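Local coordinates for protein glycerol-3-phosphate dehydrogenase [NAD(+)] (Dunaliella salina, PDB 6IUY) that probably interconverts sn-glycerol 3-phosphate and dihydroxyacetone phosphate with NAD and, with a fused phosphatase domain, enables direct conversion of dihydroxyacetone phosphate to glycerol, at residues A[224-229]-A[235-240]; A[354-359]-A[390-395]; A[375-380]-A[456-461]. One frame throughout, in Å; residues are numbered along the deposited sequence.

Contact 1 of 3, residues A[224-229]-A[235-240]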
# COMPACT_ATOMS: atom_id res chain seq x y z
N PHE A 224 10.28 -15.87 42.76
CA PHE A 224 9.96 -15.01 43.88
C PHE A 224 11.25 -14.42 44.43
O PHE A 224 12.17 -15.14 44.78
CB PHE A 224 9.19 -15.79 44.96
CG PHE A 224 9.09 -15.09 46.28
CD1 PHE A 224 8.74 -13.76 46.35
CD2 PHE A 224 9.32 -15.78 47.46
CE1 PHE A 224 8.65 -13.11 47.59
CE2 PHE A 224 9.23 -15.15 48.69
CZ PHE A 224 8.89 -13.82 48.76
N ILE A 225 11.30 -13.09 44.45
CA ILE A 225 12.38 -12.36 45.08
C ILE A 225 11.84 -11.81 46.38
O ILE A 225 10.85 -11.05 46.38
CB ILE A 225 12.90 -11.20 44.20
CG1 ILE A 225 13.59 -11.74 42.94
CG2 ILE A 225 13.82 -10.28 45.00
CD1 ILE A 225 13.93 -10.68 41.92
N CYS A 226 12.45 -12.20 47.49
CA CYS A 226 11.98 -11.74 48.79
C CYS A 226 12.71 -10.47 49.19
O CYS A 226 13.95 -10.44 49.22
CB CYS A 226 12.15 -12.81 49.86
SG CYS A 226 11.85 -12.20 51.55
N PHE A 227 11.95 -9.43 49.48
CA PHE A 227 12.51 -8.16 49.92
C PHE A 227 12.39 -7.97 51.43
O PHE A 227 11.32 -7.63 51.94
CB PHE A 227 11.84 -7.01 49.19
CG PHE A 227 12.35 -5.67 49.59
CD1 PHE A 227 13.50 -5.15 49.00
CD2 PHE A 227 11.68 -4.91 50.53
CE1 PHE A 227 13.97 -3.91 49.36
CE2 PHE A 227 12.14 -3.66 50.89
CZ PHE A 227 13.28 -3.16 50.31
N GLY A 228 13.50 -8.18 52.13
CA GLY A 228 13.54 -8.04 53.58
C GLY A 228 14.15 -6.72 54.02
O GLY A 228 14.75 -6.64 55.09
N GLY A 229 14.00 -5.69 53.20
CA GLY A 229 14.51 -4.38 53.53
C GLY A 229 13.81 -3.80 54.74
O GLY A 229 14.42 -3.11 55.55
N ALA A 235 11.48 -17.34 57.55
CA ALA A 235 10.80 -18.53 57.04
C ALA A 235 10.38 -18.35 55.58
O ALA A 235 10.42 -19.30 54.79
CB ALA A 235 9.60 -18.88 57.90
N VAL A 236 10.00 -17.12 55.22
CA VAL A 236 9.63 -16.83 53.84
C VAL A 236 10.87 -16.54 52.99
O VAL A 236 10.90 -16.88 51.81
CB VAL A 236 8.65 -15.65 53.76
CG1 VAL A 236 8.96 -14.62 54.83
CG2 VAL A 236 8.69 -15.03 52.37
N ALA A 237 11.88 -15.93 53.60
CA ALA A 237 13.14 -15.65 52.91
C ALA A 237 13.81 -16.94 52.43
O ALA A 237 14.50 -16.94 51.40
CB ALA A 237 14.07 -14.88 53.82
N SER A 238 13.60 -18.03 53.18
CA SER A 238 14.30 -19.30 52.96
C SER A 238 13.92 -19.99 51.67
O SER A 238 14.77 -20.56 51.00
CB SER A 238 14.04 -20.24 54.14
OG SER A 238 14.12 -19.55 55.37
N GLN A 239 12.63 -19.97 51.33
CA GLN A 239 12.17 -20.59 50.09
C GLN A 239 12.18 -19.60 48.92
O GLN A 239 11.80 -19.94 47.80
CB GLN A 239 10.78 -21.20 50.28
CG GLN A 239 10.74 -22.38 51.25
CD GLN A 239 9.38 -23.08 51.29
OE1 GLN A 239 8.51 -22.74 52.11
NE2 GLN A 239 9.19 -24.05 50.40
N ALA A 240 12.63 -18.37 49.17
CA ALA A 240 12.70 -17.36 48.13
C ALA A 240 13.78 -17.69 47.11
O ALA A 240 14.80 -18.32 47.44
CB ALA A 240 12.96 -15.99 48.73
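Phe-224 and Cys-226, two residues apart on the same strand, both turn toward the segment 235-240 and meet it through apolar contacts. The Phe-224 ring takes Val-236 at its edge, where methyl CG2 lies near the ring plane, 3.7 Å from CE2. Ala-240 meets the same rim, its CB 3.8 Å from CE2. With CG anti to the backbone N (chi1 166°), Phe-224 swings its ring out to the helix, and an aromatic ring is broad enough to serve both partners.

The sulfur contacts fall to Cys-226, a small residue suited to the tighter spot. Its SG rests 3.9 Å from Ala-237 CA, where the single methyl of alanine lets the sulfur come close to the helix backbone. Its CB presses on Ala-240 CB at 3.5 Å, closer than usual for two carbons, an approach that two small residues allow.

Hydrogen bonds run within the segments or to their neighbours. A weak bond from Ala-240 N to Ala-237 O (3.2 Å) forms as the chain leaves the helix, and Phe-224 N bonds to the carboxylate of Asp-241 through OD2. The Cys-226 backbone is hydrogen-bonded to Trp-242 and Val-244 of the next strand, while helix 208-215 also touches the Phe-224 ring.

Strand 223-227, helix 234-238 and parallel strand 242-244 thus make a beta-alpha-beta crossover of the haloacid dehalogenase-like domain, with Cys-226 close to Asp-206, a magnesium ligand.

Contact 2 of 3, residues A[354-359]-A[390-395]. With NAD (nicotinamide-adenine-dinucleotide), chain C.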
# COMPACT_ATOMS: atom_id res chain seq x y z
N GLN A 354 27.25 -6.36 -0.10
CA GLN A 354 28.18 -7.33 -0.68
C GLN A 354 29.23 -7.79 0.34
O GLN A 354 29.90 -8.81 0.13
CB GLN A 354 28.88 -6.76 -1.89
CG GLN A 354 29.67 -5.53 -1.59
CD GLN A 354 28.89 -4.27 -1.87
OE1 GLN A 354 27.75 -4.12 -1.43
NE2 GLN A 354 29.50 -3.35 -2.61
N PHE A 355 29.37 -7.06 1.43
CA PHE A 355 30.39 -7.32 2.44
C PHE A 355 29.85 -8.17 3.58
O PHE A 355 30.62 -8.65 4.42
CB PHE A 355 30.96 -6.01 2.99
CG PHE A 355 31.60 -5.16 1.95
CD1 PHE A 355 32.54 -5.70 1.08
CD2 PHE A 355 31.22 -3.85 1.78
CE1 PHE A 355 33.11 -4.94 0.09
CE2 PHE A 355 31.78 -3.07 0.79
CZ PHE A 355 32.74 -3.62 -0.06
N MET A 356 28.53 -8.34 3.61
CA MET A 356 27.87 -8.82 4.83
C MET A 356 28.16 -10.28 5.08
O MET A 356 28.31 -10.68 6.24
CB MET A 356 26.37 -8.61 4.76
CG MET A 356 25.97 -7.28 5.38
SD MET A 356 26.31 -7.24 7.15
CE MET A 356 26.24 -5.51 7.40
N HIS A 357 28.23 -11.06 4.01
CA HIS A 357 28.48 -12.49 4.16
C HIS A 357 29.85 -12.72 4.82
O HIS A 357 29.96 -13.49 5.78
CB HIS A 357 28.41 -13.19 2.81
CG HIS A 357 28.55 -14.68 2.89
ND1 HIS A 357 27.66 -15.47 3.56
CD2 HIS A 357 29.48 -15.51 2.37
CE1 HIS A 357 28.03 -16.74 3.46
NE2 HIS A 357 29.13 -16.79 2.74
N GLY A 358 30.87 -12.04 4.33
CA GLY A 358 32.22 -12.15 4.88
C GLY A 358 32.28 -11.68 6.32
O GLY A 358 32.97 -12.29 7.15
N ILE A 359 31.56 -10.61 6.63
CA ILE A 359 31.52 -10.07 7.98
C ILE A 359 30.88 -11.08 8.95
O ILE A 359 31.41 -11.32 10.04
CB ILE A 359 30.75 -8.74 8.03
CG1 ILE A 359 31.57 -7.65 7.34
CG2 ILE A 359 30.48 -8.32 9.44
CD1 ILE A 359 30.76 -6.43 7.00
N GLN A 390 18.56 -14.95 0.03
CA GLN A 390 18.86 -14.86 1.45
C GLN A 390 19.04 -13.39 1.80
O GLN A 390 20.01 -12.77 1.37
CB GLN A 390 20.13 -15.67 1.79
CG GLN A 390 20.64 -15.47 3.20
CD GLN A 390 21.90 -16.28 3.51
OE1 GLN A 390 22.97 -16.03 2.95
NE2 GLN A 390 21.78 -17.25 4.41
N LEU A 391 18.11 -12.82 2.56
CA LEU A 391 18.23 -11.42 2.94
C LEU A 391 19.17 -11.30 4.13
O LEU A 391 19.51 -12.30 4.76
CB LEU A 391 16.86 -10.81 3.26
CG LEU A 391 15.85 -11.00 2.13
CD1 LEU A 391 14.49 -10.37 2.46
CD2 LEU A 391 16.43 -10.43 0.85
N ILE A 392 19.60 -10.09 4.45
CA ILE A 392 20.61 -9.97 5.49
C ILE A 392 20.13 -10.56 6.82
O ILE A 392 20.90 -11.22 7.52
CB ILE A 392 21.03 -8.53 5.70
CG1 ILE A 392 21.44 -7.92 4.36
CG2 ILE A 392 22.22 -8.48 6.71
CD1 ILE A 392 22.28 -8.88 3.51
N SER A 393 18.86 -10.35 7.16
CA SER A 393 18.38 -10.83 8.44
C SER A 393 18.38 -12.37 8.48
O SER A 393 18.61 -12.96 9.53
CB SER A 393 16.99 -10.28 8.75
OG SER A 393 15.99 -11.14 8.23
N GLN A 394 18.15 -13.01 7.34
CA GLN A 394 18.19 -14.46 7.31
C GLN A 394 19.64 -14.92 7.38
O GLN A 394 19.93 -16.00 7.87
CB GLN A 394 17.52 -15.03 6.05
CG GLN A 394 16.11 -14.50 5.78
CD GLN A 394 15.58 -14.98 4.43
OE1 GLN A 394 16.15 -14.69 3.38
NE2 GLN A 394 14.50 -15.74 4.47
N MET A 395 20.55 -14.09 6.87
CA MET A 395 21.96 -14.41 6.86
C MET A 395 22.52 -14.38 8.27
O MET A 395 23.31 -15.23 8.67
CB MET A 395 22.73 -13.44 5.97
CG MET A 395 24.22 -13.63 5.99
SD MET A 395 25.07 -12.31 5.11
CE MET A 395 24.50 -12.58 3.44
PA NAD C . 27.98 3.53 2.00
O1A NAD C . 28.18 4.91 2.48
O2A NAD C . 27.15 3.42 0.73
O5B NAD C . 29.41 2.83 1.68
C5B NAD C . 30.61 3.29 2.33
C4B NAD C . 31.17 2.18 3.26
O4B NAD C . 31.59 1.18 2.54
C3B NAD C . 32.41 2.70 3.98
O3B NAD C . 32.18 3.01 5.27
C2B NAD C . 33.42 1.53 3.89
O2B NAD C . 34.03 1.32 5.24
C1B NAD C . 32.70 0.53 3.50
N9A NAD C . 33.50 -0.38 2.81
C8A NAD C . 34.22 -0.20 1.68
N7A NAD C . 34.83 -1.37 1.39
C5A NAD C . 34.51 -2.27 2.35
C6A NAD C . 34.87 -3.60 2.55
N6A NAD C . 35.73 -4.37 1.73
N1A NAD C . 34.38 -4.27 3.60
C2A NAD C . 33.53 -3.65 4.47
N3A NAD C . 33.19 -2.35 4.28
C4A NAD C . 33.68 -1.67 3.22
O3 NAD C . 27.27 2.71 3.18
PN NAD C . 25.86 3.03 3.88
O1N NAD C . 25.31 4.37 3.42
O2N NAD C . 26.00 3.04 5.39
O5D NAD C . 24.85 1.93 3.39
C5D NAD C . 24.96 0.58 3.81
C4D NAD C . 23.56 -0.05 3.72
O4D NAD C . 22.65 0.82 4.12
C3D NAD C . 23.26 -0.35 2.27
O3D NAD C . 22.77 -1.60 2.18
C2D NAD C . 22.19 0.69 1.85
O2D NAD C . 21.39 0.10 0.74
C1D NAD C . 21.52 0.89 2.95
N1N NAD C . 20.86 2.18 3.05
C2N NAD C . 21.47 3.36 2.68
C3N NAD C . 20.80 4.57 2.80
C7N NAD C . 21.51 5.86 2.34
O7N NAD C . 20.87 6.89 2.16
N7N NAD C . 22.94 5.83 2.14
C4N NAD C . 19.51 4.62 3.30
C5N NAD C . 18.90 3.45 3.71
C6N NAD C . 19.59 2.24 3.59
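Met-356 and His-357, in the first turn of helix 356-366, face Ile-392 and Met-395 in the first turn of helix 392-400, with CA atoms 7.4 Å apart for Met-356 and Ile-392 and 7.3 Å for His-357 and Met-395. Met-395 does most of the reaching: with CG anti to the backbone N (chi1 176°) its thioether arrives at the other helix, SD 3.5 Å from His-357 CA. Its chain then bends at chi3, carrying CE to 4.0 Å from His-357 CB. The sulfur sits at the edge of the imidazole, 5.4 Å from its centroid, and the pliant thioether suits a surface made of both backbone and side chain. His-357 ND1 is buried here without a partner in the model.

Both helices belong to the Rossmann-type NAD-binding domain, where helix 356-366 connects parallel strands 346-349 and 374-377 as a beta-alpha-beta crossover. Met-356 crosses Ile-392 at about a right angle, CG 4.2 Å from the branch methyl CG2. Leu-391 is the N-cap of the second helix. Lacking a capping group of its own, it gives its N-H to Gln-394 OE1 (2.8 Å, 166°), in the carbonyl plane on a lone pair, which is one half of a capping box. Just ahead of the first helix, the Phe-355 ring is sandwiched between the NAD adenine, C6A 3.2 Å above its centre, and Gln-354 CG on the opposite face.

Contact 3 of 3, residues A[375-380]-A[456-461]. With NAD (nicotinamide-adenine-dinucleotide), chain C; 13P (1,3-dihydroxyacetonephosphate), chain D.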
# COMPACT_ATOMS: atom_id res chain seq x y z
N ALA A 375 20.06 -8.67 17.46
CA ALA A 375 20.59 -8.06 16.24
C ALA A 375 19.49 -7.29 15.49
O ALA A 375 18.31 -7.65 15.56
CB ALA A 375 21.20 -9.12 15.34
N ILE A 376 19.88 -6.24 14.77
CA ILE A 376 19.00 -5.64 13.78
C ILE A 376 19.81 -5.26 12.56
O ILE A 376 20.97 -4.89 12.66
CB ILE A 376 18.27 -4.40 14.32
CG1 ILE A 376 17.21 -3.91 13.33
CG2 ILE A 376 19.28 -3.31 14.67
CD1 ILE A 376 16.21 -2.89 13.93
N SER A 377 19.19 -5.38 11.40
CA SER A 377 19.84 -5.08 10.13
C SER A 377 19.18 -3.87 9.47
O SER A 377 17.95 -3.77 9.42
CB SER A 377 19.77 -6.29 9.21
OG SER A 377 20.27 -5.97 7.93
N LEU A 378 20.01 -2.95 9.01
CA LEU A 378 19.56 -1.78 8.28
C LEU A 378 19.90 -1.94 6.80
O LEU A 378 19.67 -1.04 5.99
CB LEU A 378 20.23 -0.52 8.83
CG LEU A 378 19.57 0.18 10.02
CD1 LEU A 378 19.29 -0.79 11.17
CD2 LEU A 378 20.44 1.33 10.48
N THR A 379 20.43 -3.11 6.44
CA THR A 379 21.08 -3.31 5.15
C THR A 379 20.14 -3.81 4.04
O THR A 379 19.26 -4.64 4.26
CB THR A 379 22.24 -4.32 5.32
OG1 THR A 379 23.25 -3.72 6.14
CG2 THR A 379 22.85 -4.72 3.97
N LYS A 380 20.37 -3.31 2.82
CA LYS A 380 19.51 -3.64 1.69
C LYS A 380 20.34 -4.33 0.61
O LYS A 380 21.43 -3.87 0.23
CB LYS A 380 18.83 -2.37 1.15
CG LYS A 380 17.83 -1.80 2.15
CD LYS A 380 17.35 -0.39 1.80
CE LYS A 380 16.51 0.15 2.94
NZ LYS A 380 16.04 1.57 2.76
N GLY A 456 8.43 -9.10 4.79
CA GLY A 456 7.87 -8.14 3.84
C GLY A 456 8.61 -6.81 3.81
O GLY A 456 8.91 -6.29 2.72
N ALA A 457 8.89 -6.26 4.99
CA ALA A 457 9.68 -5.05 5.14
C ALA A 457 11.03 -5.21 4.47
O ALA A 457 11.49 -4.33 3.71
CB ALA A 457 9.88 -4.70 6.62
N GLU A 458 11.67 -6.34 4.74
CA GLU A 458 13.05 -6.51 4.34
C GLU A 458 13.14 -6.70 2.84
O GLU A 458 14.02 -6.14 2.21
CB GLU A 458 13.70 -7.70 5.07
CG GLU A 458 15.21 -7.70 4.91
CD GLU A 458 15.89 -8.74 5.77
OE1 GLU A 458 15.24 -9.74 6.12
OE2 GLU A 458 17.10 -8.55 6.08
N MET A 459 12.23 -7.48 2.26
CA MET A 459 12.25 -7.70 0.82
C MET A 459 11.87 -6.42 0.05
O MET A 459 12.40 -6.16 -1.03
CB MET A 459 11.32 -8.86 0.44
CG MET A 459 11.39 -9.23 -1.02
SD MET A 459 12.92 -10.04 -1.53
CE MET A 459 12.57 -11.71 -0.96
N CYS A 460 10.99 -5.61 0.62
CA CYS A 460 10.69 -4.30 0.03
C CYS A 460 11.90 -3.39 0.03
O CYS A 460 12.21 -2.78 -0.98
CB CYS A 460 9.55 -3.59 0.77
SG CYS A 460 7.92 -4.23 0.36
N GLY A 461 12.55 -3.26 1.19
CA GLY A 461 13.77 -2.49 1.25
C GLY A 461 14.80 -2.89 0.21
O GLY A 461 15.44 -2.03 -0.38
PA NAD C . 27.98 3.53 2.00
O1A NAD C . 28.18 4.91 2.48
O2A NAD C . 27.15 3.42 0.73
O5B NAD C . 29.41 2.83 1.68
C5B NAD C . 30.61 3.29 2.33
C4B NAD C . 31.17 2.18 3.26
O4B NAD C . 31.59 1.18 2.54
C3B NAD C . 32.41 2.70 3.98
O3B NAD C . 32.18 3.01 5.27
C2B NAD C . 33.42 1.53 3.89
O2B NAD C . 34.03 1.32 5.24
C1B NAD C . 32.70 0.53 3.50
N9A NAD C . 33.50 -0.38 2.81
C8A NAD C . 34.22 -0.20 1.68
N7A NAD C . 34.83 -1.37 1.39
C5A NAD C . 34.51 -2.27 2.35
C6A NAD C . 34.87 -3.60 2.55
N6A NAD C . 35.73 -4.37 1.73
N1A NAD C . 34.38 -4.27 3.60
C2A NAD C . 33.53 -3.65 4.47
N3A NAD C . 33.19 -2.35 4.28
C4A NAD C . 33.68 -1.67 3.22
O3 NAD C . 27.27 2.71 3.18
PN NAD C . 25.86 3.03 3.88
O1N NAD C . 25.31 4.37 3.42
O2N NAD C . 26.00 3.04 5.39
O5D NAD C . 24.85 1.93 3.39
C5D NAD C . 24.96 0.58 3.81
C4D NAD C . 23.56 -0.05 3.72
O4D NAD C . 22.65 0.82 4.12
C3D NAD C . 23.26 -0.35 2.27
O3D NAD C . 22.77 -1.60 2.18
C2D NAD C . 22.19 0.69 1.85
O2D NAD C . 21.39 0.10 0.74
C1D NAD C . 21.52 0.89 2.95
N1N NAD C . 20.86 2.18 3.05
C2N NAD C . 21.47 3.36 2.68
C3N NAD C . 20.80 4.57 2.80
C7N NAD C . 21.51 5.86 2.34
O7N NAD C . 20.87 6.89 2.16
N7N NAD C . 22.94 5.83 2.14
C4N NAD C . 19.51 4.62 3.30
C5N NAD C . 18.90 3.45 3.71
C6N NAD C . 19.59 2.24 3.59
P 13P D . 20.02 4.70 -2.66
O1P 13P D . 18.64 4.43 -2.13
O2P 13P D . 20.41 6.06 -2.17
O3P 13P D . 19.95 4.65 -4.16
O1 13P D . 21.16 3.67 -2.21
C1 13P D . 20.88 2.47 -1.53
C2 13P D . 19.98 2.83 -0.41
O2 13P D . 20.08 3.92 0.11
C3 13P D . 18.93 1.87 0.08
O3 13P D . 17.76 2.61 0.39
O HOH W 1 18.38 -6.31 6.29
O HOH W 2 16.58 -4.97 3.02
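Lys-380 sets off with CG anti to its carbonyl carbon (chi1 -67°) and then runs fully extended, which lays its methylenes along Gly-461 and delivers NZ to the substrate. From the helix, Glu-458 stretches out with CG anti to its backbone N (chi1 -167°), bringing its carboxylate toward the strand end, where water joins it to Ser-377.

The aliphatic part of the lysine passes over the carbonyl of Gly-461, with CD 3.3 Å from its O. Glycine suits this place because a CB here would point toward the lysine and come close to its CE. Farther out, NZ bonds to O3 of dihydroxyacetone phosphate (3.1 Å) and forms a salt bridge with Asp-519, while Lys-464, which also hydrogen-bonds the substrate, lies nearby. The backbone N of Lys-380 gives an almost straight bond, 3.0 Å and 172°, to NAD O3D, so a single residue touches cofactor and substrate together. A methionine in its place would probably leave Asp-519 and substrate O3 without their charged partner.

Beside it, water fills the space between Glu-458 and the strand end. One molecule joins Ser-377 OG (2.5 Å), Thr-379 O (2.8 Å) and Glu-458 OE2 (2.6 Å), and a second joins Thr-379 O to Glu-458 O. Ser-377 OG also accepts from Thr-379 N (3.2 Å), an ST turn that fixes the chain just before the lysine. Ser-393 holds the other carboxylate oxygen, OE1.

The chemistry implies a chain of support: Ser-377, water and Glu-458 brace the loop, the loop presents Lys-380, and the lysine, through its bond to O3, helps hold the substrate beside the nicotinamide.

In the fold
From the N terminus, contact 1 comes first and closes a short loop of five residues, within the phosphatase-like part of the chain. Its centre lies about 48 Å from that of contact 2 and about 46 Å from that of contact 3, and it touches neither. Contact 2 opens later, at 354-359, in the dehydrogenase; before it closes at 390-395, contact 3 has opened at 375-380, so the two cross. Contact 3 closes at 456-461, joining the NAD-binding part to the C-terminal helical part. The crossed pair meet directly where the start of helix 392-400 packs against helix 454-477, and both contacts touch NAD.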